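Erythrocyte binding antigen 140 (Plasmodium falciparum, PDB 4GF2) probably binds a receptor on the host erythrocyte surface during invasion, this piece holding its two Duffy binding domains. Local coordinates at residues Y566-S571 with D576-D581. The protein carries 3 engineered substitutions. Sequence-based numbering, arbitrary orientation.
Sequences YLKEKS and DVNFDD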
ATOM      1  N   TYR A 566     -24.571 -13.325  34.062  1.00 78.77           N
ATOM      2  CA  TYR A 566     -23.537 -12.993  33.094  1.00 76.10           C
ATOM      3  C   TYR A 566     -23.009 -11.583  33.337  1.00 72.13           C
ATOM      4  O   TYR A 566     -21.805 -11.338  33.246  1.00 69.11           O
ATOM      5  CB  TYR A 566     -24.091 -13.117  31.675  1.00 76.32           C
ATOM      6  CG  TYR A 566     -23.217 -12.492  30.614  1.00 75.96           C
ATOM      7  CD1 TYR A 566     -22.208 -13.219  29.999  1.00 78.75           C
ATOM      8  CD2 TYR A 566     -23.408 -11.175  30.223  1.00 73.89           C
ATOM      9  CE1 TYR A 566     -21.410 -12.648  29.024  1.00 76.73           C
ATOM     10  CE2 TYR A 566     -22.618 -10.595  29.252  1.00 71.82           C
ATOM     11  CZ  TYR A 566     -21.621 -11.335  28.656  1.00 71.81           C
ATOM     12  OH  TYR A 566     -20.836 -10.753  27.690  1.00 67.09           O
ATOM     13  N   LEU A 567     -23.909 -10.659  33.659  1.00 75.31           N
ATOM     14  CA  LEU A 567     -23.515  -9.281  33.920  1.00 77.79           C
ATOM     15  C   LEU A 567     -22.654  -9.179  35.174  1.00 81.04           C
ATOM     16  O   LEU A 567     -21.531  -8.683  35.118  1.00 82.23           O
ATOM     17  CB  LEU A 567     -24.743  -8.380  34.063  1.00 80.60           C
ATOM     18  CG  LEU A 567     -25.472  -8.001  32.772  1.00 80.96           C
ATOM     19  CD1 LEU A 567     -26.637  -7.076  33.085  1.00 81.60           C
ATOM     20  CD2 LEU A 567     -24.525  -7.343  31.778  1.00 79.30           C
ATOM     21  N   LYS A 568     -23.184  -9.649  36.301  1.00 83.32           N
ATOM     22  CA  LYS A 568     -22.479  -9.546  37.578  1.00 85.72           C
ATOM     23  C   LYS A 568     -21.063 -10.108  37.488  1.00 89.31           C
ATOM     24  O   LYS A 568     -20.168  -9.663  38.205  1.00 91.23           O
ATOM     25  CB  LYS A 568     -23.253 -10.266  38.687  1.00 87.40           C
ATOM     26  CG  LYS A 568     -23.796  -9.346  39.776  1.00 86.67           C
ATOM     27  CD  LYS A 568     -23.300  -9.756  41.160  1.00 89.51           C
ATOM     28  CE  LYS A 568     -21.803  -9.534  41.310  1.00 88.32           C
ATOM     29  NZ  LYS A 568     -21.300  -9.938  42.651  1.00 92.76           N
ATOM     30  N   GLU A 569     -20.861 -11.083  36.606  1.00 91.09           N
ATOM     31  CA  GLU A 569     -19.550 -11.701  36.444  1.00 95.87           C
ATOM     32  C   GLU A 569     -18.643 -10.896  35.517  1.00 94.24           C
ATOM     33  O   GLU A 569     -17.574 -10.439  35.925  1.00 93.51           O
ATOM     34  CB  GLU A 569     -19.695 -13.127  35.911  1.00100.22           C
ATOM     35  CG  GLU A 569     -20.296 -14.100  36.912  1.00107.59           C
ATOM     36  CD  GLU A 569     -20.249 -15.535  36.429  1.00111.93           C
ATOM     37  OE1 GLU A 569     -19.953 -15.751  35.234  1.00112.79           O
ATOM     38  OE2 GLU A 569     -20.500 -16.450  37.244  1.00114.81           O
ATOM     39  N   LYS A 570     -19.073 -10.727  34.270  1.00 94.82           N
ATOM     40  CA  LYS A 570     -18.267 -10.049  33.258  1.00 96.07           C
ATOM     41  C   LYS A 570     -18.113  -8.552  33.530  1.00 93.21           C
ATOM     42  O   LYS A 570     -17.099  -7.953  33.173  1.00 92.07           O
ATOM     43  CB  LYS A 570     -18.875 -10.260  31.871  1.00 98.85           C
ATOM     44  CG  LYS A 570     -18.754 -11.683  31.348  1.00105.58           C
ATOM     45  CD  LYS A 570     -17.317 -12.019  30.973  1.00110.35           C
ATOM     46  CE  LYS A 570     -17.216 -13.394  30.332  1.00114.69           C
ATOM     47  NZ  LYS A 570     -15.844 -13.679  29.828  1.00116.62           N
ATOM     48  N   SER A 571     -19.120  -7.953  34.157  1.00 92.60           N
ATOM     49  CA  SER A 571     -19.094  -6.524  34.455  1.00 91.92           C
ATOM     50  C   SER A 571     -18.512  -6.253  35.841  1.00 93.86           C
ATOM     51  O   SER A 571     -19.229  -6.296  36.841  1.00 95.02           O
ATOM     52  CB  SER A 571     -20.504  -5.934  34.364  1.00 92.33           C
ATOM     53  OG  SER A 571     -21.031  -6.059  33.055  1.00 90.52           O
ATOM     54  N   ASP A 576     -20.489  -5.356  42.976  1.00114.17           N
ATOM     55  CA  ASP A 576     -21.071  -5.085  44.286  1.00115.79           C
ATOM     56  C   ASP A 576     -22.572  -4.835  44.191  1.00110.76           C
ATOM     57  O   ASP A 576     -23.187  -4.346  45.139  1.00110.55           O
ATOM     58  CB  ASP A 576     -20.391  -3.873  44.923  1.00118.98           C
ATOM     59  CG  ASP A 576     -19.254  -3.330  44.077  1.00119.18           C
ATOM     60  OD1 ASP A 576     -19.531  -2.568  43.123  1.00116.02           O
ATOM     61  OD2 ASP A 576     -18.084  -3.665  44.365  1.00123.24           O
ATOM     62  N   VAL A 577     -23.160  -5.173  43.049  1.00107.80           N
ATOM     63  CA  VAL A 577     -24.577  -4.931  42.822  1.00108.93           C
ATOM     64  C   VAL A 577     -25.303  -6.219  42.465  1.00109.13           C
ATOM     65  O   VAL A 577     -24.818  -7.017  41.665  1.00106.90           O
ATOM     66  CB  VAL A 577     -24.793  -3.924  41.680  1.00107.78           C
ATOM     67  CG1 VAL A 577     -26.279  -3.693  41.447  1.00108.18           C
ATOM     68  CG2 VAL A 577     -24.086  -2.612  41.988  1.00109.05           C
ATOM     69  N   ASN A 578     -26.470  -6.414  43.068  1.00113.06           N
ATOM     70  CA  ASN A 578     -27.331  -7.538  42.727  1.00117.31           C
ATOM     71  C   ASN A 578     -28.588  -7.040  42.028  1.00116.84           C
ATOM     72  O   ASN A 578     -29.308  -6.193  42.559  1.00118.74           O
ATOM     73  CB  ASN A 578     -27.698  -8.336  43.980  1.00124.50           C
ATOM     74  CG  ASN A 578     -26.516  -9.094  44.555  1.00129.35           C
ATOM     75  OD1 ASN A 578     -25.593  -9.468  43.831  1.00127.36           O
ATOM     76  ND2 ASN A 578     -26.541  -9.329  45.863  1.00135.85           N
ATOM     77  N   PHE A 579     -28.844  -7.564  40.834  1.00114.34           N
ATOM     78  CA  PHE A 579     -29.978  -7.127  40.030  1.00111.04           C
ATOM     79  C   PHE A 579     -31.301  -7.583  40.635  1.00114.67           C
ATOM     80  O   PHE A 579     -31.994  -8.432  40.073  1.00116.33           O
ATOM     81  CB  PHE A 579     -29.848  -7.651  38.602  1.00106.00           C
ATOM     82  CG  PHE A 579     -28.703  -7.049  37.838  1.00100.16           C
ATOM     83  CD1 PHE A 579     -27.431  -7.592  37.926  1.00100.46           C
ATOM     84  CD2 PHE A 579     -28.898  -5.940  37.031  1.00 94.25           C
ATOM     85  CE1 PHE A 579     -26.374  -7.038  37.222  1.00 95.73           C
ATOM     86  CE2 PHE A 579     -27.845  -5.381  36.324  1.00 89.73           C
ATOM     87  CZ  PHE A 579     -26.584  -5.932  36.419  1.00 90.63           C
ATOM     88  N   ASP A 580     -31.643  -7.007  41.784  1.00115.87           N
ATOM     89  CA  ASP A 580     -32.899  -7.306  42.452  1.00118.26           C
ATOM     90  C   ASP A 580     -34.037  -6.709  41.640  1.00113.98           C
ATOM     91  O   ASP A 580     -33.838  -6.278  40.503  1.00108.35           O
ATOM     92  CB  ASP A 580     -32.902  -6.705  43.857  1.00122.84           C
ATOM     93  CG  ASP A 580     -31.637  -7.017  44.630  1.00127.27           C
ATOM     94  OD1 ASP A 580     -30.960  -8.009  44.289  1.00128.64           O
ATOM     95  OD2 ASP A 580     -31.319  -6.266  45.577  1.00130.10           O
ATOM     96  N   ASP A 581     -35.232  -6.684  42.221  1.00117.83           N
ATOM     97  CA  ASP A 581     -36.346  -5.970  41.614  1.00117.80           C
ATOM     98  C   ASP A 581     -36.382  -4.550  42.169  1.00113.38           C
ATOM     99  O   ASP A 581     -37.163  -3.712  41.720  1.00112.75           O
ATOM    100  CB  ASP A 581     -37.668  -6.685  41.888  1.00127.01           C
ATOM    101  CG  ASP A 581     -38.676  -6.485  40.772  1.00129.74           C
ATOM    102  OD1 ASP A 581     -39.470  -5.521  40.846  1.00131.66           O
ATOM    103  OD2 ASP A 581     -38.673  -7.288  39.815  1.00129.90           O
TER
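Leu567 and Phe579 make the apolar part of this contact. The leucine methyl CD1 lies 3.5 Å from Phe579 CZ at the far end of the ring, and Leu567 CB stands 3.8 Å from Phe579 CE1, so the branch and the root of one side chain both meet the same ring end. The two side chains cross at about a right angle, and CD1 approaches the ring obliquely. Leu567 also touches Phe483 of helix 478-508, which places this face of helix 563-570 against the long helix.

Cys574, in the linker between the two segments, pairs with Cys491 of that long helix in a disulfide of this protein, probably within the second Duffy-binding-like region. By Val577 the loop is already back beside the helix, its CA 7.3 Å from Lys568 CA. An inverse gamma turn centred on Phe579 (phi/psi -70°/69°) then kinks the backbone, and Asp580 N donates to Asn578 O at 2.6 Å.

No hydrogen bond joins the two segments; the lysine methylenes pack against a backbone carbonyl, with Lys568 CG and CD each 3.2 Å from Val577 O. Bends at chi2 and chi3 carry Lys568 NZ back toward the start of residues 576-581, where it hydrogen-bonds Lys575 O.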